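Local coordinates for transmembrane protein (Bartonella henselae, PDB 3PAM) that probably serves as part of the extracellular solute-binding component of an ABC-type transport system for oligopeptides, at residues A[212-216]-A[217-221]; A[221-224]-A[225-229]. All coordinates share one frame; numbering follows the deposited sequence.

Contact 1 (A[212-216]-A[217-221]). With EOH (ethanol), chain C.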
ATOM      1  N   SER A 212       8.239   2.642   1.622  1.00 32.41           N
ATOM      2  CA  SER A 212       7.705   2.754   0.274  1.00 33.19           C
ATOM      3  C   SER A 212       8.426   3.814  -0.586  1.00 33.21           C
ATOM      4  O   SER A 212       8.253   3.813  -1.785  1.00 33.36           O
ATOM      5  CB  SER A 212       6.171   2.947   0.267  1.00 33.61           C
ATOM      6  OG  SER A 212       5.771   4.205   0.787  1.00 34.16           O
ATOM      7  N   GLY A 213       9.260   4.667   0.023  1.00 32.82           N
ATOM      8  CA  GLY A 213       9.910   5.769  -0.694  1.00 32.40           C
ATOM      9  C   GLY A 213       8.915   6.806  -1.191  1.00 32.96           C
ATOM     10  O   GLY A 213       9.158   7.518  -2.191  1.00 33.59           O
ATOM     11  N   ALA A 214       7.792   6.908  -0.481  1.00 32.20           N
ATOM     12  CA  ALA A 214       6.774   7.906  -0.784  1.00 32.58           C
ATOM     13  C   ALA A 214       7.336   9.315  -0.695  1.00 33.22           C
ATOM     14  O   ALA A 214       8.104   9.630   0.210  1.00 30.83           O
ATOM     15  CB  ALA A 214       5.601   7.769   0.155  1.00 32.97           C
ATOM     16  N   SER A 215       6.925  10.150  -1.654  1.00 34.80           N
ATOM     17  CA  SER A 215       7.456  11.489  -1.785  1.00 37.10           C
ATOM     18  C   SER A 215       6.523  12.350  -2.629  1.00 38.20           C
ATOM     19  O   SER A 215       6.713  12.497  -3.823  1.00 39.44           O
ATOM     20  CB  SER A 215       8.850  11.444  -2.425  1.00 37.84           C
ATOM     21  OG  SER A 215       9.314  12.758  -2.713  1.00 43.84           O
ATOM     22  N   ASP A 216       5.529  12.933  -1.978  1.00 38.56           N
ATOM     23  CA  ASP A 216       4.535  13.774  -2.615  1.00 39.86           C
ATOM     24  C   ASP A 216       4.363  15.025  -1.746  1.00 40.58           C
ATOM     25  O   ASP A 216       4.277  14.914  -0.511  1.00 39.78           O
ATOM     26  CB  ASP A 216       3.228  12.991  -2.684  1.00 39.64           C
ATOM     27  CG  ASP A 216       2.107  13.731  -3.405  1.00 41.99           C
ATOM     28  OD1 ASP A 216       2.117  14.979  -3.524  1.00 42.70           O
ATOM     29  OD2 ASP A 216       1.188  13.020  -3.849  1.00 43.16           O
ATOM     30  N   PRO A 217       4.337  16.223  -2.380  1.00 42.38           N
ATOM     31  CA  PRO A 217       4.078  17.476  -1.663  1.00 43.08           C
ATOM     32  C   PRO A 217       2.772  17.454  -0.870  1.00 42.69           C
ATOM     33  O   PRO A 217       2.646  18.163   0.128  1.00 42.93           O
ATOM     34  CB  PRO A 217       3.991  18.511  -2.791  1.00 45.39           C
ATOM     35  CG  PRO A 217       4.887  17.974  -3.841  1.00 46.21           C
ATOM     36  CD  PRO A 217       4.711  16.471  -3.789  1.00 44.11           C
ATOM     37  N   ALA A 218       1.809  16.654  -1.321  1.00 41.96           N
ATOM     38  CA  ALA A 218       0.508  16.569  -0.664  1.00 41.90           C
ATOM     39  C   ALA A 218       0.682  15.918   0.683  1.00 39.54           C
ATOM     40  O   ALA A 218       0.174  16.390   1.692  1.00 39.62           O
ATOM     41  CB  ALA A 218      -0.479  15.774  -1.518  1.00 42.25           C
ATOM     42  N   ILE A 219       1.426  14.822   0.684  1.00 37.74           N
ATOM     43  CA  ILE A 219       1.731  14.092   1.903  1.00 35.64           C
ATOM     44  C   ILE A 219       2.442  14.984   2.927  1.00 35.94           C
ATOM     45  O   ILE A 219       2.039  15.039   4.084  1.00 36.02           O
ATOM     46  CB  ILE A 219       2.557  12.877   1.582  1.00 33.46           C
ATOM     47  CG1 ILE A 219       1.759  12.018   0.614  1.00 32.62           C
ATOM     48  CG2 ILE A 219       2.938  12.140   2.884  1.00 33.08           C
ATOM     49  CD1 ILE A 219       2.303  10.670   0.371  1.00 32.95           C
ATOM     50  N   ASP A 220       3.475  15.687   2.484  1.00 36.37           N
ATOM     51  CA  ASP A 220       4.237  16.568   3.362  1.00 37.99           C
ATOM     52  C   ASP A 220       3.357  17.671   3.923  1.00 39.56           C
ATOM     53  O   ASP A 220       3.417  17.950   5.121  1.00 40.57           O
ATOM     54  CB  ASP A 220       5.441  17.185   2.635  1.00 39.01           C
ATOM     55  CG  ASP A 220       6.514  16.165   2.323  1.00 39.24           C
ATOM     56  OD1 ASP A 220       6.273  14.949   2.512  1.00 38.44           O
ATOM     57  OD2 ASP A 220       7.607  16.579   1.882  1.00 41.06           O
ATOM     58  N   ALA A 221       2.552  18.282   3.050  1.00 39.18           N
ATOM     59  CA  ALA A 221       1.568  19.283   3.438  1.00 40.35           C
ATOM     60  C   ALA A 221       0.579  18.808   4.510  1.00 39.52           C
ATOM     61  O   ALA A 221       0.320  19.534   5.459  1.00 39.67           O
ATOM     62  CB  ALA A 221       0.813  19.838   2.200  1.00 42.63           C
TER
HETATM   63  C1  EOH C   1       6.327   3.772   4.199  1.00 22.70           C
HETATM   64  C2  EOH C   1       5.584   4.275   5.453  1.00 19.67           C
HETATM   65  O   EOH C   1       6.281   4.658   3.090  1.00 18.97           O
HETATM   66  O   HOH W   1       5.930  12.811   1.034  1.00 30.56           O
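Asp216 is the N-cap of helix 217-228, and its carboxylate caps the amide of Ala218 in the first turn. OD1 accepts the backbone N-H of Ala218 at 2.8 Å in a nearly straight bond (173°), met from above the carboxylate plane, 53° out of it. What brings OD1 over this amide is the trans setting of CG to the backbone N (chi1 -177°), which swings the carboxylate back beside the carbonyl carbon. Pro217 suits the first helical position because it has no N-H to satisfy and its ring already fixes a helical phi. The carbonyl O of Asp216 starts the helical pattern by accepting from Asp220 N at 3.2 Å. On the inner side, CG1 of Ile219 lies 3.7 Å from CB of Asp216, and its CD1 reaches toward the methyl of Ala214, 4.4 Å from CB. Both are buried and touch Trp198 of helix 193-198, as suits apolar side chains. A water takes the N-H of Asp216, and its O lies 2.6 Å from Asp220 OD1, to which it donates, while Asp220 OD2 is bonded to Ser200. An aspartate followed by proline, with its carboxylate on the second helical amide, is a classic N-cap.

Contact 2 (A[221-224]-A[225-229]); sequences AMIT and AILDA
Ile223 and Leu227, one turn apart on helix 217-228, lie side by side and point the same way, with CG2 of Ile223 3.8 Å from CD1 of Leu227. Ile223 sets its CG2 branch opposite the backbone N (chi1 -65° for CG1), where it lies along the helix toward the next turn. CG of Leu227 is turned beside its own backbone N (chi1 -57°), which brings CD1 back over the preceding turn, 3.4 Å from the carbonyl O of Ile223. Ile223 O also accepts Leu227 N at 3.1 Å. Ile226 lies similarly over the carbonyl of Met222, a selenomethionine: its CG1 is 3.3 Å from Met222 O, the acceptor of Ile226 N. On the outer face Thr224 and Asp228 run side by side, as suits polar residues in exposed positions. The methyl CG2 of Thr224 faces Asp228 OD2 at 3.4 Å, while its OG1 turns back to a weak hydrogen bond with Asp220 O. Asp228 N bonds to Thr224 O (3.0 Å), at a bent 134°. Small Ala225 lies against Leu70 of helix 65-71, which Met222 also touches. Met222 touches Ala241 and Ile245 of helix 232-249 and Ile226 touches its Phe235 and Ala238, whereas Ile223 and Leu227 pack on Ile195 of helix 193-198.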
ATOM      1  N   ALA A 221       2.552  18.282   3.050  1.00 39.18           N
ATOM      2  CA  ALA A 221       1.568  19.283   3.438  1.00 40.35           C
ATOM      3  C   ALA A 221       0.579  18.808   4.510  1.00 39.52           C
ATOM      4  O   ALA A 221       0.320  19.534   5.459  1.00 39.67           O
ATOM      5  CB  ALA A 221       0.813  19.838   2.200  1.00 42.63           C
HETATM    6  N   MSE A 222       0.019  17.607   4.350  1.00 39.59           N
HETATM    7  CA  MSE A 222      -0.887  17.050   5.359  1.00 39.85           C
HETATM    8  C   MSE A 222      -0.163  16.821   6.699  1.00 38.35           C
HETATM    9  O   MSE A 222      -0.709  17.117   7.755  1.00 37.51           O
HETATM   10  CB  MSE A 222      -1.532  15.758   4.885  1.00 40.77           C
HETATM   11  CG  MSE A 222      -2.533  15.911   3.744  1.00 45.92           C
HETATM   12 SE   MSE A 222      -3.630  17.522   3.871  1.00 53.38          SE
HETATM   13  CE  MSE A 222      -2.578  18.764   2.781  1.00 51.06           C
ATOM     14  N   ILE A 223       1.071  16.321   6.630  1.00 37.61           N
ATOM     15  CA  ILE A 223       1.853  16.061   7.826  1.00 37.65           C
ATOM     16  C   ILE A 223       2.081  17.366   8.581  1.00 38.24           C
ATOM     17  O   ILE A 223       1.940  17.398   9.799  1.00 38.85           O
ATOM     18  CB  ILE A 223       3.193  15.359   7.522  1.00 37.69           C
ATOM     19  CG1 ILE A 223       2.952  13.958   6.958  1.00 37.88           C
ATOM     20  CG2 ILE A 223       4.030  15.215   8.807  1.00 39.20           C
ATOM     21  CD1 ILE A 223       4.177  13.355   6.307  1.00 36.82           C
ATOM     22  N   THR A 224       2.407  18.426   7.846  1.00 38.63           N
ATOM     23  CA  THR A 224       2.581  19.749   8.412  1.00 39.91           C
ATOM     24  C   THR A 224       1.295  20.253   9.033  1.00 40.21           C
ATOM     25  O   THR A 224       1.334  20.931  10.069  1.00 41.51           O
ATOM     26  CB  THR A 224       3.099  20.765   7.363  1.00 42.16           C
ATOM     27  OG1 THR A 224       4.467  20.472   7.056  1.00 42.85           O
ATOM     28  CG2 THR A 224       3.025  22.221   7.893  1.00 43.45           C
ATOM     29  N   ALA A 225       0.163  19.917   8.415  1.00 39.69           N
ATOM     30  CA  ALA A 225      -1.152  20.321   8.922  1.00 40.32           C
ATOM     31  C   ALA A 225      -1.522  19.607  10.232  1.00 39.25           C
ATOM     32  O   ALA A 225      -2.095  20.213  11.138  1.00 40.52           O
ATOM     33  CB  ALA A 225      -2.244  20.129   7.851  1.00 40.65           C
ATOM     34  N   ILE A 226      -1.193  18.323  10.315  1.00 38.17           N
ATOM     35  CA  ILE A 226      -1.401  17.513  11.515  1.00 37.86           C
ATOM     36  C   ILE A 226      -0.618  18.099  12.693  1.00 38.60           C
ATOM     37  O   ILE A 226      -1.172  18.330  13.757  1.00 38.71           O
ATOM     38  CB  ILE A 226      -0.983  16.046  11.264  1.00 37.71           C
ATOM     39  CG1 ILE A 226      -1.919  15.380  10.246  1.00 37.91           C
ATOM     40  CG2 ILE A 226      -0.984  15.248  12.557  1.00 38.55           C
ATOM     41  CD1 ILE A 226      -1.297  14.206   9.480  1.00 33.44           C
ATOM     42  N   LEU A 227       0.666  18.368  12.463  1.00 39.50           N
ATOM     43  CA  LEU A 227       1.549  18.959  13.462  1.00 41.39           C
ATOM     44  C   LEU A 227       1.224  20.405  13.855  1.00 42.49           C
ATOM     45  O   LEU A 227       1.525  20.798  14.963  1.00 44.71           O
ATOM     46  CB  LEU A 227       2.995  18.852  12.993  1.00 42.26           C
ATOM     47  CG  LEU A 227       3.460  17.420  12.688  1.00 43.12           C
ATOM     48  CD1 LEU A 227       4.685  17.452  11.795  1.00 45.42           C
ATOM     49  CD2 LEU A 227       3.778  16.648  13.958  1.00 45.74           C
ATOM     50  N   ASP A 228       0.621  21.182  12.951  1.00 42.53           N
ATOM     51  CA  ASP A 228       0.259  22.584  13.201  1.00 44.54           C
ATOM     52  C   ASP A 228      -1.114  22.736  13.853  1.00 43.85           C
ATOM     53  O   ASP A 228      -1.507  23.840  14.221  1.00 45.89           O
ATOM     54  CB  ASP A 228       0.207  23.378  11.886  1.00 46.14           C
ATOM     55  CG  ASP A 228       1.581  23.596  11.254  1.00 49.96           C
ATOM     56  OD1 ASP A 228       2.612  23.133  11.807  1.00 51.84           O
ATOM     57  OD2 ASP A 228       1.620  24.235  10.173  1.00 53.28           O
ATOM     58  N   ALA A 229      -1.847  21.637  13.973  1.00 42.11           N
ATOM     59  CA  ALA A 229      -3.233  21.674  14.423  1.00 42.22           C
ATOM     60  C   ALA A 229      -3.345  22.008  15.903  1.00 42.94           C
ATOM     61  O   ALA A 229      -2.593  21.489  16.713  1.00 42.91           O
ATOM     62  CB  ALA A 229      -3.925  20.356  14.109  1.00 41.08           C
TER

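In the fold
Contact 1 comes first along the chain and runs straight into contact 2: they share Ala221, and their centres are 13 Å apart. Together they follow helix 217-228 from the loop that leads into it towards its far end. The centre of contact 1 lies about 13 Å from the centre of the chain and that of contact 2 about 22 Å, on the same side, so the helix extends outward from the body of the molecule. Both contacts rest on helices 193-198 and 232-249, with Trp198 and Ile245 touched from each. Contact 1 marks the start of the helix with its N-cap, and contact 2 continues its apolar side chains between helices 193-198 and 232-249, so the helix packs against both along its length.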